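Local coordinates for FMN reductase [NAD(P)H] (Bacillus subtilis, PDB 1ZCH), which uses NADH or NADPH to reduce FMN and also reduces nitroaromatic compounds, quinones, chromates and azo dyes, working as a flavin-containing homodimer, at the interface of chains A and B. Numbering follows the deposited sequence. Chains: chain A/B, Hypothetical oxidoreductase ycnD.

The interface of chains A and B. Residues chain A 190, 193-194, 197, 220-221; chain B 85, 88-89, 93.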
ATOM      1  N   GLN A 190      18.421   4.665  17.951  1.00 13.76           N
ATOM      2  CA  GLN A 190      19.315   4.343  16.844  1.00 14.45           C
ATOM      3  C   GLN A 190      20.346   3.248  17.116  1.00 15.41           C
ATOM      4  O   GLN A 190      20.592   2.403  16.258  1.00 14.75           O
ATOM      5  CB  GLN A 190      20.029   5.614  16.368  1.00 13.59           C
ATOM      6  CG  GLN A 190      20.504   5.538  14.926  1.00 15.62           C
ATOM      7  CD  GLN A 190      19.384   5.781  13.922  1.00 14.67           C
ATOM      8  OE1 GLN A 190      18.214   5.487  14.188  1.00 12.85           O
ATOM      9  NE2 GLN A 190      19.743   6.308  12.753  1.00 11.71           N
ATOM     10  N   LEU A 193      18.691  -0.183  17.075  1.00 14.28           N
ATOM     11  CA  LEU A 193      18.244  -0.442  15.713  1.00 13.65           C
ATOM     12  C   LEU A 193      19.430  -0.896  14.870  1.00 12.79           C
ATOM     13  O   LEU A 193      19.330  -1.846  14.096  1.00 13.20           O
ATOM     14  CB  LEU A 193      17.615   0.826  15.123  1.00 12.61           C
ATOM     15  CG  LEU A 193      16.876   0.735  13.786  1.00 14.01           C
ATOM     16  CD1 LEU A 193      15.765  -0.310  13.862  1.00 12.35           C
ATOM     17  CD2 LEU A 193      16.287   2.102  13.452  1.00 13.32           C
ATOM     18  N   THR A 194      20.562  -0.223  15.036  1.00 11.75           N
ATOM     19  CA  THR A 194      21.757  -0.578  14.290  1.00 12.95           C
ATOM     20  C   THR A 194      22.181  -2.010  14.621  1.00 13.28           C
ATOM     21  O   THR A 194      22.526  -2.787  13.729  1.00 13.38           O
ATOM     22  CB  THR A 194      22.908   0.393  14.610  1.00 13.50           C
ATOM     23  OG1 THR A 194      22.529   1.718  14.212  1.00 15.11           O
ATOM     24  CG2 THR A 194      24.174  -0.015  13.871  1.00 12.22           C
ATOM     25  N   ILE A 197      20.155  -4.556  12.794  1.00 12.57           N
ATOM     26  CA  ILE A 197      20.518  -4.626  11.384  1.00 12.51           C
ATOM     27  C   ILE A 197      21.791  -5.453  11.188  1.00 13.35           C
ATOM     28  O   ILE A 197      21.884  -6.259  10.259  1.00 12.36           O
ATOM     29  CB  ILE A 197      20.715  -3.211  10.789  1.00 13.84           C
ATOM     30  CG1 ILE A 197      19.380  -2.456  10.799  1.00 14.07           C
ATOM     31  CG2 ILE A 197      21.252  -3.311   9.363  1.00 14.08           C
ATOM     32  CD1 ILE A 197      19.475  -1.013  10.332  1.00 13.24           C
ATOM     33  N   TRP A 220      22.221  -8.074   3.815  1.00 10.96           N
ATOM     34  CA  TRP A 220      21.154  -7.110   3.567  1.00 10.63           C
ATOM     35  C   TRP A 220      21.641  -5.679   3.342  1.00 10.18           C
ATOM     36  O   TRP A 220      21.352  -5.080   2.309  1.00 10.22           O
ATOM     37  CB  TRP A 220      20.153  -7.135   4.726  1.00 11.15           C
ATOM     38  CG  TRP A 220      18.937  -6.288   4.500  1.00 10.36           C
ATOM     39  CD1 TRP A 220      17.888  -6.558   3.663  1.00 11.12           C
ATOM     40  CD2 TRP A 220      18.625  -5.049   5.147  1.00 10.98           C
ATOM     41  NE1 TRP A 220      16.941  -5.566   3.756  1.00 11.93           N
ATOM     42  CE2 TRP A 220      17.366  -4.628   4.660  1.00 10.70           C
ATOM     43  CE3 TRP A 220      19.288  -4.253   6.093  1.00 11.49           C
ATOM     44  CZ2 TRP A 220      16.754  -3.443   5.087  1.00 10.07           C
ATOM     45  CZ3 TRP A 220      18.680  -3.070   6.519  1.00  9.45           C
ATOM     46  CH2 TRP A 220      17.422  -2.680   6.015  1.00 12.25           C
ATOM     47  N   SER A 221      22.375  -5.121   4.302  1.00 11.18           N
ATOM     48  CA  SER A 221      22.852  -3.750   4.148  1.00 11.57           C
ATOM     49  C   SER A 221      23.671  -3.567   2.865  1.00 11.62           C
ATOM     50  O   SER A 221      23.603  -2.512   2.229  1.00 12.02           O
ATOM     51  CB  SER A 221      23.676  -3.321   5.372  1.00 10.46           C
ATOM     52  OG  SER A 221      24.839  -4.113   5.522  1.00 12.32           O
TER
ATOM     53  N   ARG B  85      16.401   3.008   8.461  1.00  9.47           N
ATOM     54  CA  ARG B  85      17.181   1.777   8.513  1.00  9.13           C
ATOM     55  C   ARG B  85      18.088   1.743   7.278  1.00  9.06           C
ATOM     56  O   ARG B  85      19.206   1.233   7.333  1.00  9.40           O
ATOM     57  CB  ARG B  85      16.267   0.545   8.552  1.00  8.87           C
ATOM     58  CG  ARG B  85      15.631   0.291   9.925  1.00  8.67           C
ATOM     59  CD  ARG B  85      14.885  -1.048   9.948  1.00  8.54           C
ATOM     60  NE  ARG B  85      13.746  -1.019   9.039  1.00  8.18           N
ATOM     61  CZ  ARG B  85      12.514  -0.677   9.397  1.00 11.20           C
ATOM     62  NH1 ARG B  85      12.253  -0.351  10.657  1.00  9.68           N
ATOM     63  NH2 ARG B  85      11.551  -0.624   8.486  1.00 10.88           N
ATOM     64  N   ILE B  88      21.056   3.951   7.972  1.00 10.54           N
ATOM     65  CA  ILE B  88      22.030   3.247   8.799  1.00 11.45           C
ATOM     66  C   ILE B  88      22.856   2.299   7.938  1.00 12.10           C
ATOM     67  O   ILE B  88      24.085   2.242   8.053  1.00 11.05           O
ATOM     68  CB  ILE B  88      21.331   2.435   9.906  1.00 12.36           C
ATOM     69  CG1 ILE B  88      20.663   3.391  10.902  1.00 10.51           C
ATOM     70  CG2 ILE B  88      22.339   1.513  10.599  1.00 11.54           C
ATOM     71  CD1 ILE B  88      19.771   2.704  11.922  1.00 12.98           C
ATOM     72  N   ALA B  89      22.172   1.558   7.071  1.00 10.34           N
ATOM     73  CA  ALA B  89      22.840   0.608   6.188  1.00 11.86           C
ATOM     74  C   ALA B  89      23.855   1.276   5.263  1.00 12.58           C
ATOM     75  O   ALA B  89      24.988   0.813   5.136  1.00 12.40           O
ATOM     76  CB  ALA B  89      21.802  -0.145   5.359  1.00 10.04           C
ATOM     77  N   LEU B  93      26.984   1.689   8.020  1.00 11.75           N
ATOM     78  CA  LEU B  93      27.613   0.391   7.813  1.00 12.46           C
ATOM     79  C   LEU B  93      28.483   0.269   6.564  1.00 11.86           C
ATOM     80  O   LEU B  93      29.298  -0.649   6.468  1.00 13.30           O
ATOM     81  CB  LEU B  93      26.545  -0.710   7.799  1.00 12.90           C
ATOM     82  CG  LEU B  93      25.638  -0.798   9.033  1.00 14.37           C
ATOM     83  CD1 LEU B  93      24.754  -2.042   8.932  1.00 13.48           C
ATOM     84  CD2 LEU B  93      26.484  -0.858  10.296  1.00 14.59           C
TER
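Helix 84-94 of chain B crosses helix 190-212 of chain A steeply, and the start of helix 220-228 lies against it as well; B:Arg85, B:Ile88 and B:Ala89 face A:Gln190, A:Leu193, A:Thr194, A:Ile197 and A:Ser221. The patch is an apolar part of the two-fold dimer interface. B:Ile88 is central to it, and its two branches serve different partners. CG1 lies beside the backbone N (chi1 -67°) and carries CD1 to A:Gln190 and A:Leu193, while CG2 meets A:Thr194 and, 3.8 Å away, CD1 of A:Ile197; a branched aliphatic residue suits a place bordered on several flanks. A:Gln190 comes tip to tip with it, bent at chi2 (79°), and the B:Ile88 CD1 methyl lies over the face of the flat carboxamide, 3.7 Å from CD. An alanine here would probably lose that face and open a gap on this flank of B:Ile88, leaving A:Leu193 and A:Thr194 to cover the methyl. A:Leu193 crosses the aliphatic stem of B:Arg85 at about a right angle, CD1 lying 4.0 Å from CG, so the arginine contributes methylenes here rather than charge. Beta-branched A:Ile197 spans two turns of the partner helix: CD1 also touches the B:Arg85 carbonyl O, while CG2 meets B:Leu93 CD1. A:Ser221 and B:Ala89 are small enough to bring the helices close, their CB atoms 3.7 Å apart. The hydroxyl of A:Thr194 faces the B:Ile88 methyls, and its hydrogen bond within its own helix probably makes this tolerable: OG1 donates to the A:Gln190 carbonyl O at 2.9 Å, from above the carbonyl plane.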